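Side-chain contacts in IPT/TIG domain-containing protein (Bacteroides thetaiotaomicron, PDB 3TC9), which is of unproven activity but probably acts as an auxiliary nutrient-binding protein, joining an immunoglobulin-like IPT/TIG domain to a six-bladed beta-propeller: residues Ser46-Thr51 and Ser57-Ala62; Lys81-Ile84 and Glu90-Ala93; Ser297-Asp300 and Arg305-Thr308; Ile275-His278 and Tyr283-Ile286; Glu360-Arg365 and Asn382-Tyr387. One frame throughout, in Å; residues are numbered along the deposited sequence.

Interaction 1 of 5, residues Ser46-Thr51 and Ser57-Ala62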
# COMPACT_ATOMS: atom_id res chain seq x y z
N SER B 46 0.82 -23.58 -38.79
CA SER B 46 2.08 -22.98 -39.23
C SER B 46 1.90 -21.69 -40.05
O SER B 46 2.84 -20.91 -40.17
CB SER B 46 2.89 -23.98 -40.06
OG SER B 46 2.20 -24.32 -41.25
N LYS B 47 0.71 -21.47 -40.61
CA LYS B 47 0.49 -20.31 -41.46
C LYS B 47 -0.34 -19.25 -40.77
O LYS B 47 -0.79 -18.32 -41.42
CB LYS B 47 -0.16 -20.75 -42.77
CG LYS B 47 0.78 -21.58 -43.63
CD LYS B 47 0.03 -22.17 -44.77
CE LYS B 47 0.97 -22.50 -45.89
NZ LYS B 47 0.24 -23.09 -47.05
N ILE B 48 -0.51 -19.36 -39.46
CA ILE B 48 -1.26 -18.38 -38.66
C ILE B 48 -0.30 -17.68 -37.70
O ILE B 48 0.43 -18.35 -36.97
CB ILE B 48 -2.48 -18.95 -37.90
CG1 ILE B 48 -3.35 -19.86 -38.81
CG2 ILE B 48 -3.31 -17.81 -37.29
CD1 ILE B 48 -4.46 -20.60 -38.08
N LYS B 49 -0.32 -16.35 -37.70
CA LYS B 49 0.48 -15.54 -36.78
C LYS B 49 -0.44 -14.65 -35.97
O LYS B 49 -1.12 -13.78 -36.53
CB LYS B 49 1.54 -14.70 -37.54
CG LYS B 49 2.34 -13.76 -36.63
CD LYS B 49 3.57 -13.20 -37.32
CE LYS B 49 3.32 -11.88 -38.03
NZ LYS B 49 4.32 -11.65 -39.11
N VAL B 50 -0.47 -14.86 -34.64
CA VAL B 50 -1.24 -13.99 -33.74
C VAL B 50 -0.23 -13.15 -32.91
O VAL B 50 0.75 -13.67 -32.40
CB VAL B 50 -2.24 -14.79 -32.86
CG1 VAL B 50 -2.99 -13.88 -31.88
CG2 VAL B 50 -3.23 -15.56 -33.74
N THR B 51 -0.48 -11.86 -32.82
CA THR B 51 0.29 -10.88 -32.06
C THR B 51 -0.65 -10.27 -31.03
O THR B 51 -1.69 -9.75 -31.43
CB THR B 51 0.87 -9.79 -32.99
OG1 THR B 51 1.32 -10.35 -34.24
CG2 THR B 51 1.98 -8.99 -32.33
N SER B 57 2.11 -14.67 -30.04
CA SER B 57 1.22 -15.57 -29.32
C SER B 57 1.15 -16.89 -30.08
O SER B 57 0.74 -16.89 -31.24
CB SER B 57 -0.16 -14.91 -29.20
OG SER B 57 -1.11 -15.75 -28.57
N LYS B 58 1.61 -18.00 -29.46
CA LYS B 58 1.64 -19.31 -30.11
C LYS B 58 0.21 -19.88 -30.31
O LYS B 58 -0.57 -19.96 -29.36
CB LYS B 58 2.49 -20.29 -29.29
CG LYS B 58 3.93 -19.81 -29.01
CD LYS B 58 4.96 -20.87 -29.35
CE LYS B 58 6.37 -20.50 -28.96
NZ LYS B 58 7.27 -21.69 -29.00
N VAL B 59 -0.12 -20.19 -31.57
CA VAL B 59 -1.39 -20.78 -32.01
C VAL B 59 -1.26 -22.26 -31.73
O VAL B 59 -0.26 -22.88 -32.12
CB VAL B 59 -1.68 -20.45 -33.50
CG1 VAL B 59 -2.96 -21.14 -34.00
CG2 VAL B 59 -1.78 -18.94 -33.68
N VAL B 60 -2.23 -22.82 -31.00
CA VAL B 60 -2.15 -24.22 -30.55
C VAL B 60 -3.26 -25.10 -31.18
O VAL B 60 -3.21 -26.32 -31.09
CB VAL B 60 -2.11 -24.32 -28.98
CG1 VAL B 60 -0.88 -23.62 -28.41
CG2 VAL B 60 -3.37 -23.76 -28.32
N GLY B 61 -4.22 -24.47 -31.83
CA GLY B 61 -5.31 -25.15 -32.51
C GLY B 61 -5.96 -24.23 -33.52
O GLY B 61 -5.97 -23.01 -33.31
N ALA B 62 -6.45 -24.80 -34.64
CA ALA B 62 -7.12 -24.04 -35.71
C ALA B 62 -8.17 -24.91 -36.41
O ALA B 62 -7.85 -26.00 -36.92
CB ALA B 62 -6.10 -23.50 -36.72
O HOH W 1 1.52 -16.65 -33.75
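Ser57 meets Val50 where the beta hairpin of strands 48-52 and 55-62 begins to open, within the immunoglobulin-like IPT/TIG domain. Ser57 N gives a nearly straight hydrogen bond to Val50 O (2.9 Å, 165° at the hydrogen). The CB of Ser57 rests on CG1 of Val50, while its hydroxyl is taken by Val70 O in strand 66-70. Beyond this pair the strands part: a water accepts from Val50 N and donates to Ser57 O, filling the place of a direct backbone bond.

Val59 comes next and reaches back across the gap with a single methyl. Its CG2 lies beside its own backbone N, anti to the carbonyl carbon, and from there meets CG2 of Val50 at 3.7 Å. The two valine side chains cross at about a right angle. The same methyl also touches Ile48 CG2 at 4.1 Å, so one branch of Val59 is shared between two residues of strand 48-52.

The chain then passes through a classic beta bulge, in which Val60 and Gly61 both face Tyr68, and Ala62 turns its methyl back to the first strand. Ile48, which also packs on Ile84 and Leu67, extends to meet it. The hairpin's far end is thus bridged by two methyl carbons, Ile48 CD1 and Ala62 CB, 3.6 Å apart.

Interaction 2 of 5, residues Lys81-Ile84 and Glu90-Ala93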
# COMPACT_ATOMS: atom_id res chain seq x y z
N LYS B 81 -3.76 -8.78 -33.09
CA LYS B 81 -3.55 -8.79 -34.53
C LYS B 81 -3.41 -10.22 -35.00
O LYS B 81 -2.88 -11.05 -34.27
CB LYS B 81 -2.30 -7.98 -34.92
CG LYS B 81 -2.38 -6.49 -34.57
CD LYS B 81 -1.17 -5.78 -35.12
CE LYS B 81 -1.10 -4.32 -34.72
NZ LYS B 81 -2.16 -3.50 -35.35
N LEU B 82 -3.93 -10.53 -36.18
CA LEU B 82 -3.83 -11.86 -36.79
C LEU B 82 -3.41 -11.72 -38.27
O LEU B 82 -3.94 -10.88 -38.99
CB LEU B 82 -5.17 -12.64 -36.68
CG LEU B 82 -5.22 -14.05 -37.30
CD1 LEU B 82 -6.24 -14.89 -36.62
CD2 LEU B 82 -5.58 -14.01 -38.78
N SER B 83 -2.47 -12.56 -38.69
CA SER B 83 -1.99 -12.61 -40.07
C SER B 83 -1.99 -14.03 -40.53
O SER B 83 -1.63 -14.93 -39.76
CB SER B 83 -0.58 -12.04 -40.19
OG SER B 83 -0.55 -10.63 -40.14
N ILE B 84 -2.39 -14.23 -41.78
CA ILE B 84 -2.28 -15.51 -42.47
C ILE B 84 -0.99 -15.37 -43.32
O ILE B 84 -0.74 -14.31 -43.93
CB ILE B 84 -3.54 -15.94 -43.29
CG1 ILE B 84 -4.82 -16.00 -42.42
CG2 ILE B 84 -3.32 -17.26 -44.06
CD1 ILE B 84 -4.83 -16.91 -41.16
N GLU B 90 5.68 -14.99 -45.14
CA GLU B 90 5.27 -13.60 -45.39
C GLU B 90 3.76 -13.46 -45.20
O GLU B 90 3.02 -14.38 -45.53
CB GLU B 90 5.67 -13.08 -46.77
CG GLU B 90 7.04 -13.51 -47.28
CD GLU B 90 7.21 -13.36 -48.78
OE1 GLU B 90 7.51 -12.23 -49.20
OE2 GLU B 90 7.11 -14.37 -49.52
N GLU B 91 3.32 -12.32 -44.69
CA GLU B 91 1.91 -11.99 -44.46
C GLU B 91 1.16 -11.85 -45.79
O GLU B 91 1.60 -11.10 -46.66
CB GLU B 91 1.80 -10.69 -43.64
CG GLU B 91 2.36 -10.82 -42.23
CD GLU B 91 2.54 -9.53 -41.43
OE1 GLU B 91 2.13 -8.45 -41.92
OE2 GLU B 91 3.15 -9.59 -40.34
N ILE B 92 0.06 -12.60 -45.97
CA ILE B 92 -0.75 -12.51 -47.18
C ILE B 92 -2.15 -11.94 -46.88
O ILE B 92 -2.85 -11.54 -47.80
CB ILE B 92 -0.81 -13.84 -47.99
CG1 ILE B 92 -1.22 -15.06 -47.12
CG2 ILE B 92 0.52 -14.03 -48.74
CD1 ILE B 92 -1.52 -16.31 -47.89
N ALA B 93 -2.55 -11.90 -45.62
CA ALA B 93 -3.85 -11.38 -45.17
C ALA B 93 -3.70 -10.95 -43.74
O ALA B 93 -3.05 -11.63 -42.98
CB ALA B 93 -4.94 -12.44 -45.33
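Ser83 and Glu91 are brought together by similar first torsions: chi1 of -77° puts Ser83 OG beside its own backbone N, and -65° does the same for Glu91 CG, whose chain then runs on extended. The glutamate therefore lies alongside the serine, with CG 3.8 Å from Ser83 CB and CD 3.5 Å from Ser83 OG. This is a packing contact, for the polar ends have other mates: Ser83 OG is hydrogen-bonded to Asn94 OD1, and Glu91 OE2 forms a salt bridge with Lys49 of the adjoining strand.

Ile92 has its CG1 between the backbone N and the carbonyl carbon (chi1 52°), which lays that carbon 3.3 Å from Ile84 O. Its backbone N grips the same oxygen, at 2.8 Å, in an almost perfectly straight hydrogen bond. Ala93 N adds a weak, long bond to Ile84 O, and Ala93 O accepts from Ile84 N at 2.9 Å. Ile92 and Ala93 thus both face Ile84 and form a classic beta bulge, the place where strand 91-96 turns a corner at the margin of the IPT/TIG sheet. On the face that carries Ile84 and Ala93, their CB atoms meet at 4.3 Å, and Phe12 packs against both isoleucines.

The side chains thus divide by chemistry, Ser83 and Glu91 polar, Ile84 and Ala93 apolar. Between them the carbonyl of Ile84 serves one strong donor and one weak, while the carboxylate of Glu91 is likely to be steadied by the charge of Lys49.

Interaction 3 of 5, residues Ser297-Asp300 and Arg305-Thr308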
# COMPACT_ATOMS: atom_id res chain seq x y z
N SER B 297 8.86 -13.51 21.32
CA SER B 297 9.31 -12.94 22.59
C SER B 297 8.87 -11.48 22.63
O SER B 297 9.34 -10.66 21.84
CB SER B 297 10.83 -13.07 22.73
OG SER B 297 11.28 -12.34 23.85
N ASP B 298 7.92 -11.17 23.51
CA ASP B 298 7.40 -9.81 23.65
C ASP B 298 8.44 -8.92 24.30
O ASP B 298 9.18 -9.36 25.19
CB ASP B 298 6.08 -9.79 24.44
CG ASP B 298 4.88 -10.33 23.68
OD1 ASP B 298 4.88 -10.26 22.41
OD2 ASP B 298 3.91 -10.79 24.34
N TYR B 299 8.52 -7.67 23.83
CA TYR B 299 9.45 -6.70 24.38
C TYR B 299 8.82 -5.94 25.55
O TYR B 299 7.71 -5.43 25.42
CB TYR B 299 9.88 -5.72 23.29
CG TYR B 299 11.04 -4.85 23.69
CD1 TYR B 299 12.33 -5.37 23.75
CD2 TYR B 299 10.86 -3.50 23.95
CE1 TYR B 299 13.42 -4.56 24.06
CE2 TYR B 299 11.94 -2.69 24.30
CZ TYR B 299 13.22 -3.22 24.34
OH TYR B 299 14.29 -2.43 24.62
N ASP B 300 9.53 -5.89 26.70
CA ASP B 300 9.10 -5.12 27.87
C ASP B 300 9.74 -3.73 27.75
O ASP B 300 10.95 -3.58 27.91
CB ASP B 300 9.49 -5.85 29.18
CG ASP B 300 8.96 -5.26 30.48
OD1 ASP B 300 8.57 -4.05 30.49
OD2 ASP B 300 8.96 -5.98 31.51
N ARG B 305 13.88 -4.93 27.71
CA ARG B 305 14.30 -6.33 27.52
C ARG B 305 13.27 -7.20 26.85
O ARG B 305 12.06 -7.02 27.05
CB ARG B 305 14.59 -6.99 28.87
CG ARG B 305 15.90 -6.61 29.53
CD ARG B 305 15.86 -7.00 30.98
NE ARG B 305 17.06 -6.57 31.70
CZ ARG B 305 17.61 -7.24 32.70
NH1 ARG B 305 17.10 -8.40 33.10
NH2 ARG B 305 18.69 -6.77 33.31
N LEU B 306 13.76 -8.21 26.11
CA LEU B 306 12.93 -9.26 25.56
C LEU B 306 12.46 -10.11 26.74
O LEU B 306 13.17 -10.18 27.75
CB LEU B 306 13.73 -10.09 24.55
CG LEU B 306 13.82 -9.56 23.13
CD1 LEU B 306 14.72 -10.45 22.28
CD2 LEU B 306 12.46 -9.44 22.49
N THR B 307 11.28 -10.71 26.67
CA THR B 307 10.79 -11.51 27.80
C THR B 307 10.59 -12.97 27.38
O THR B 307 10.71 -13.28 26.20
CB THR B 307 9.50 -10.89 28.35
OG1 THR B 307 8.51 -10.90 27.32
CG2 THR B 307 9.69 -9.48 28.89
N THR B 308 10.24 -13.84 28.34
CA THR B 308 10.00 -15.29 28.20
C THR B 308 9.22 -15.59 26.92
O THR B 308 8.08 -15.13 26.79
CB THR B 308 9.25 -15.85 29.45
OG1 THR B 308 9.91 -15.40 30.64
CG2 THR B 308 9.17 -17.38 29.46
O HOH W 2 7.09 -13.12 25.46
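Ser297 and Thr307 meet through a side-chain hydrogen bond across the hairpin of strands 293-300 and 305-312, the outer pair of a four-stranded propeller blade. Ser297 OG donates to Thr307 O at 2.6 Å, in the carbonyl plane and on a lone pair. Thr307 OG1 stands between its backbone N and carbonyl carbon (chi1 61°), which turns it to Asp298 O; it donates there at 2.7 Å, from a direction tilted out of the carbonyl plane. Thr307 N also binds Asp298 O, so two donors from one residue hold this oxygen.

Backbone bonds join the strands nearer the turn, where Asp300 and Arg305 form an antiparallel hydrogen-bonded pair: Asp300 N to Arg305 O at 2.8 Å and Arg305 N to Asp300 O at 3.2 Å.

Among carbon contacts, Asp300 CB touches Thr307 CG2 at 3.6 Å. Tyr299 CD1 lies 4.3 Å from Leu306 CD2. The tyrosine hydroxyl is bound by Glu239 and Asn237, and its ring stacks on His234; an alanine at Tyr299 would probably leave those partners unmatched and open a gap beside Leu306.

A water links the two strands beside Asp298, accepting from Asp298 N and donating to Thr307 OG1 and, at 2.6 Å, to Thr308 O.

Interaction 4 of 5, residues Ile275-His278 and Tyr283-Ile286; sequences IQFH and YAYI
Ile275 packs across to Ala284 in the hairpin of strands 273-277 and 283-288, the two inner strands of a four-stranded beta-propeller blade. The touching atoms are Ile275 CG2 and Ala284 CB, 3.7 Å apart; the same face carries Ile286 and receives Leu306 from the blade's outer strand.

Gln276 pairs with Tyr285 through both backbone bonds, Gln276 N to Tyr285 O at 3.0 Å and Tyr285 N to Gln276 O at 2.8 Å. Their side chains lie on the other face, where the Gln276 amide turns away and its OE1 accepts from Gly337 N.

Phe277 offers a ring face to the small residue opposite. Ala284 CB sits over it in a CH-pi contact, 4.0 Å from the centroid and displaced toward the rim.

His278 ends the segment, its N bonded to Tyr283 O at 3.0 Å. With CG anti to the backbone N (chi1 180°), the imidazole swings toward the CE2-CZ side of Tyr283, His278 CD2 coming 3.2 Å from Tyr283 OH, and the ring planes meet obliquely at 33°. Ser280 OG is hydrogen-bonded to His278 ND1. Asp350 ties the pair together, one carboxylate oxygen accepting from His278 NE2 and the other bound to Tyr283 OH. A leucine in place of Tyr283 would probably leave that second oxygen without its mate and His278 CB without its aromatic face.

His278 CB itself stands over the Tyr283 ring, 3.8 Å from its centroid and 14° off the normal.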
# COMPACT_ATOMS: atom_id res chain seq x y z
N ILE B 275 17.36 -14.16 16.22
CA ILE B 275 16.35 -13.24 16.77
C ILE B 275 16.11 -12.17 15.70
O ILE B 275 17.06 -11.62 15.15
CB ILE B 275 16.84 -12.61 18.12
CG1 ILE B 275 17.19 -13.70 19.17
CG2 ILE B 275 15.81 -11.58 18.67
CD1 ILE B 275 18.13 -13.23 20.32
N GLN B 276 14.85 -11.94 15.37
CA GLN B 276 14.45 -10.96 14.39
C GLN B 276 13.30 -10.15 14.95
O GLN B 276 12.23 -10.70 15.22
CB GLN B 276 14.06 -11.63 13.07
CG GLN B 276 15.24 -12.30 12.39
CD GLN B 276 15.04 -12.45 10.94
OE1 GLN B 276 14.91 -13.56 10.42
NE2 GLN B 276 15.01 -11.33 10.25
N PHE B 277 13.54 -8.84 15.12
CA PHE B 277 12.56 -7.92 15.66
C PHE B 277 11.58 -7.44 14.62
O PHE B 277 11.98 -7.07 13.51
CB PHE B 277 13.24 -6.67 16.26
CG PHE B 277 13.74 -6.83 17.66
CD1 PHE B 277 12.86 -6.80 18.74
CD2 PHE B 277 15.09 -6.98 17.92
CE1 PHE B 277 13.33 -6.96 20.05
CE2 PHE B 277 15.56 -7.14 19.22
CZ PHE B 277 14.68 -7.13 20.28
N HIS B 278 10.31 -7.31 15.05
CA HIS B 278 9.25 -6.70 14.26
C HIS B 278 9.62 -5.19 14.12
O HIS B 278 10.20 -4.65 15.07
CB HIS B 278 7.92 -6.91 14.99
CG HIS B 278 6.73 -6.33 14.31
ND1 HIS B 278 6.38 -5.01 14.47
CD2 HIS B 278 5.81 -6.93 13.52
CE1 HIS B 278 5.30 -4.83 13.73
NE2 HIS B 278 4.92 -5.97 13.16
N TYR B 283 8.03 -6.88 19.64
CA TYR B 283 8.34 -8.30 19.83
C TYR B 283 9.38 -8.74 18.84
O TYR B 283 9.66 -8.03 17.89
CB TYR B 283 7.07 -9.18 19.70
CG TYR B 283 6.52 -9.33 18.30
CD1 TYR B 283 6.92 -10.38 17.47
CD2 TYR B 283 5.53 -8.47 17.82
CE1 TYR B 283 6.40 -10.54 16.19
CE2 TYR B 283 4.95 -8.66 16.56
CZ TYR B 283 5.40 -9.69 15.75
OH TYR B 283 4.88 -9.84 14.50
N ALA B 284 9.91 -9.94 19.05
CA ALA B 284 10.83 -10.57 18.13
C ALA B 284 10.42 -12.00 17.91
O ALA B 284 9.82 -12.62 18.79
CB ALA B 284 12.26 -10.50 18.67
N TYR B 285 10.71 -12.51 16.70
CA TYR B 285 10.56 -13.92 16.39
C TYR B 285 11.90 -14.56 16.69
O TYR B 285 12.95 -13.96 16.41
CB TYR B 285 10.10 -14.19 14.94
CG TYR B 285 8.62 -13.99 14.70
CD1 TYR B 285 7.67 -14.42 15.63
CD2 TYR B 285 8.16 -13.39 13.53
CE1 TYR B 285 6.30 -14.25 15.40
CE2 TYR B 285 6.80 -13.19 13.30
CZ TYR B 285 5.87 -13.63 14.24
OH TYR B 285 4.52 -13.49 13.99
N ILE B 286 11.87 -15.72 17.34
CA ILE B 286 13.05 -16.51 17.66
C ILE B 286 12.91 -17.75 16.75
O ILE B 286 12.00 -18.56 16.94
CB ILE B 286 13.15 -16.80 19.18
CG1 ILE B 286 13.35 -15.46 19.95
CG2 ILE B 286 14.29 -17.80 19.47
CD1 ILE B 286 13.45 -15.55 21.47

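Interaction 5 of 5, residues Glu360-Arg365 and Asn382-Tyr387; sequences ENHCIR and NGTSGY. With EDO (1,2-ethanediol), chain V.
His362 lays one face of its imidazole against Ser385, whose CB sits almost exactly over the ring centre. The CH-pi contact is close, 3.5 Å from CB to the centroid and only 6° off the ring normal, so the methylene meets all five ring atoms at similar distances. Thr384 comes in obliquely, its CB 4.1 Å from His362 CD2, and its carbonyl oxygen lies near His362 CB.

With CG beside the backbone N (chi1 -52°) the ring faces Ser385, and the hydrogen bond between ND1 and the backbone N of His400 would limit its turning. A water also bridges the two backbones, donating to His362 O at 2.5 Å and to Thr384 O at 2.6 Å.

Next to it, Asn361 OD1 accepts from O1 of a bound ethanediol, probably from the crystallisation liquor; His332 and Asp320 also bind that molecule.

His362 and Cys363 form a G1 beta bulge facing Asp358 as strand 363-367 begins, pairing with strands 352-358 and 372-376 in one propeller blade. The loop of Thr384 and Ser385 leads from strand 372-376 to strand 390-391 in the adjoining blade, so the contact lies at the passage between two blades.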
# COMPACT_ATOMS: atom_id res chain seq x y z
N GLU B 360 15.43 -26.49 3.94
CA GLU B 360 15.40 -27.89 3.48
C GLU B 360 14.09 -28.28 2.83
O GLU B 360 13.96 -29.42 2.36
CB GLU B 360 15.77 -28.87 4.60
CG GLU B 360 17.18 -28.73 5.16
CD GLU B 360 18.34 -28.90 4.21
OE1 GLU B 360 18.22 -29.67 3.22
OE2 GLU B 360 19.39 -28.27 4.47
N ASN B 361 13.14 -27.35 2.77
CA ASN B 361 11.88 -27.51 2.07
C ASN B 361 11.96 -26.78 0.73
O ASN B 361 11.02 -26.87 -0.07
CB ASN B 361 10.72 -27.02 2.93
CG ASN B 361 10.29 -28.05 3.96
OD1 ASN B 361 10.40 -29.25 3.76
ND2 ASN B 361 9.77 -27.58 5.07
N HIS B 362 13.09 -26.06 0.51
CA HIS B 362 13.44 -25.29 -0.72
C HIS B 362 12.33 -24.31 -1.14
O HIS B 362 11.98 -24.22 -2.33
CB HIS B 362 13.79 -26.24 -1.87
CG HIS B 362 14.81 -27.25 -1.48
ND1 HIS B 362 16.14 -26.91 -1.40
CD2 HIS B 362 14.66 -28.53 -1.08
CE1 HIS B 362 16.77 -28.01 -1.00
NE2 HIS B 362 15.91 -29.00 -0.79
N CYS B 363 11.80 -23.57 -0.19
CA CYS B 363 10.71 -22.63 -0.49
C CYS B 363 10.71 -21.44 0.48
O CYS B 363 11.51 -21.36 1.41
CB CYS B 363 9.37 -23.37 -0.47
SG CYS B 363 8.96 -24.10 1.12
N ILE B 364 9.82 -20.48 0.18
CA ILE B 364 9.59 -19.29 0.99
C ILE B 364 8.25 -19.48 1.65
O ILE B 364 7.26 -19.78 0.96
CB ILE B 364 9.66 -17.94 0.19
CG1 ILE B 364 10.90 -17.81 -0.73
CG2 ILE B 364 9.52 -16.73 1.14
CD1 ILE B 364 12.35 -17.96 -0.03
N ARG B 365 8.21 -19.31 2.96
CA ARG B 365 6.98 -19.46 3.73
C ARG B 365 6.50 -18.11 4.23
O ARG B 365 7.26 -17.15 4.22
CB ARG B 365 7.19 -20.42 4.93
CG ARG B 365 7.96 -21.71 4.60
CD ARG B 365 7.19 -22.78 3.85
NE ARG B 365 5.98 -23.24 4.53
CZ ARG B 365 5.91 -24.21 5.43
NH1 ARG B 365 7.01 -24.84 5.81
NH2 ARG B 365 4.75 -24.54 5.96
N ASN B 382 6.92 -29.97 -10.31
CA ASN B 382 6.80 -31.34 -9.79
C ASN B 382 8.07 -31.77 -8.99
O ASN B 382 8.45 -32.95 -8.96
CB ASN B 382 6.47 -32.31 -10.97
CG ASN B 382 5.76 -33.57 -10.54
OD1 ASN B 382 4.76 -33.53 -9.78
ND2 ASN B 382 6.25 -34.71 -11.01
N GLY B 383 8.68 -30.82 -8.28
CA GLY B 383 9.87 -31.10 -7.50
C GLY B 383 10.03 -30.21 -6.29
O GLY B 383 9.16 -29.42 -5.97
N THR B 384 11.14 -30.39 -5.59
CA THR B 384 11.46 -29.59 -4.41
C THR B 384 12.66 -28.75 -4.77
O THR B 384 12.50 -27.61 -5.18
CB THR B 384 11.64 -30.46 -3.13
OG1 THR B 384 12.64 -31.45 -3.37
CG2 THR B 384 10.34 -31.13 -2.70
N SER B 385 13.87 -29.31 -4.63
CA SER B 385 15.08 -28.58 -4.95
C SER B 385 15.30 -28.53 -6.47
O SER B 385 14.93 -29.48 -7.19
CB SER B 385 16.29 -29.23 -4.30
OG SER B 385 16.39 -30.58 -4.70
N GLY B 386 15.92 -27.45 -6.91
CA GLY B 386 16.26 -27.27 -8.31
C GLY B 386 16.54 -25.82 -8.62
O GLY B 386 16.76 -25.01 -7.71
N TYR B 387 16.55 -25.50 -9.91
CA TYR B 387 16.77 -24.13 -10.37
C TYR B 387 15.81 -23.86 -11.51
O TYR B 387 16.03 -24.31 -12.64
CB TYR B 387 18.25 -23.90 -10.76
CG TYR B 387 18.48 -22.54 -11.38
CD1 TYR B 387 18.16 -21.37 -10.69
CD2 TYR B 387 18.98 -22.42 -12.68
CE1 TYR B 387 18.32 -20.12 -11.27
CE2 TYR B 387 19.16 -21.16 -13.27
CZ TYR B 387 18.82 -20.02 -12.56
OH TYR B 387 18.98 -18.77 -13.12
C1 EDO V . 11.24 -32.72 4.52
O1 EDO V . 11.05 -31.50 5.25
C2 EDO V . 9.89 -33.37 4.22
O2 EDO V . 9.46 -34.14 5.35
O HOH W 3 11.87 -25.19 -4.65

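The five contacts follow the chain as interactions 1, 2, 4, 3 and 5, each closing before the next opens. Interactions 1 and 2 have centres about 10 Å apart in the IPT/TIG domain, where strands 48-52 and 80-85 are neighbours in one sheet and the Lys49-Glu91 salt bridge joins them. Interactions 3 and 4, also about 10 Å apart, share a single four-stranded propeller blade and meet through Leu306 and Phe277. About 62 Å separates the centres of interactions 1 and 3, on opposite sides of the chain's centre. Interaction 5 lies between, about 35 Å from interaction 1 and about 25 Å from interaction 4, centre to centre, in the propeller. The molecule is therefore elongated, with an immunoglobulin-like domain at one end and a beta-propeller at the other.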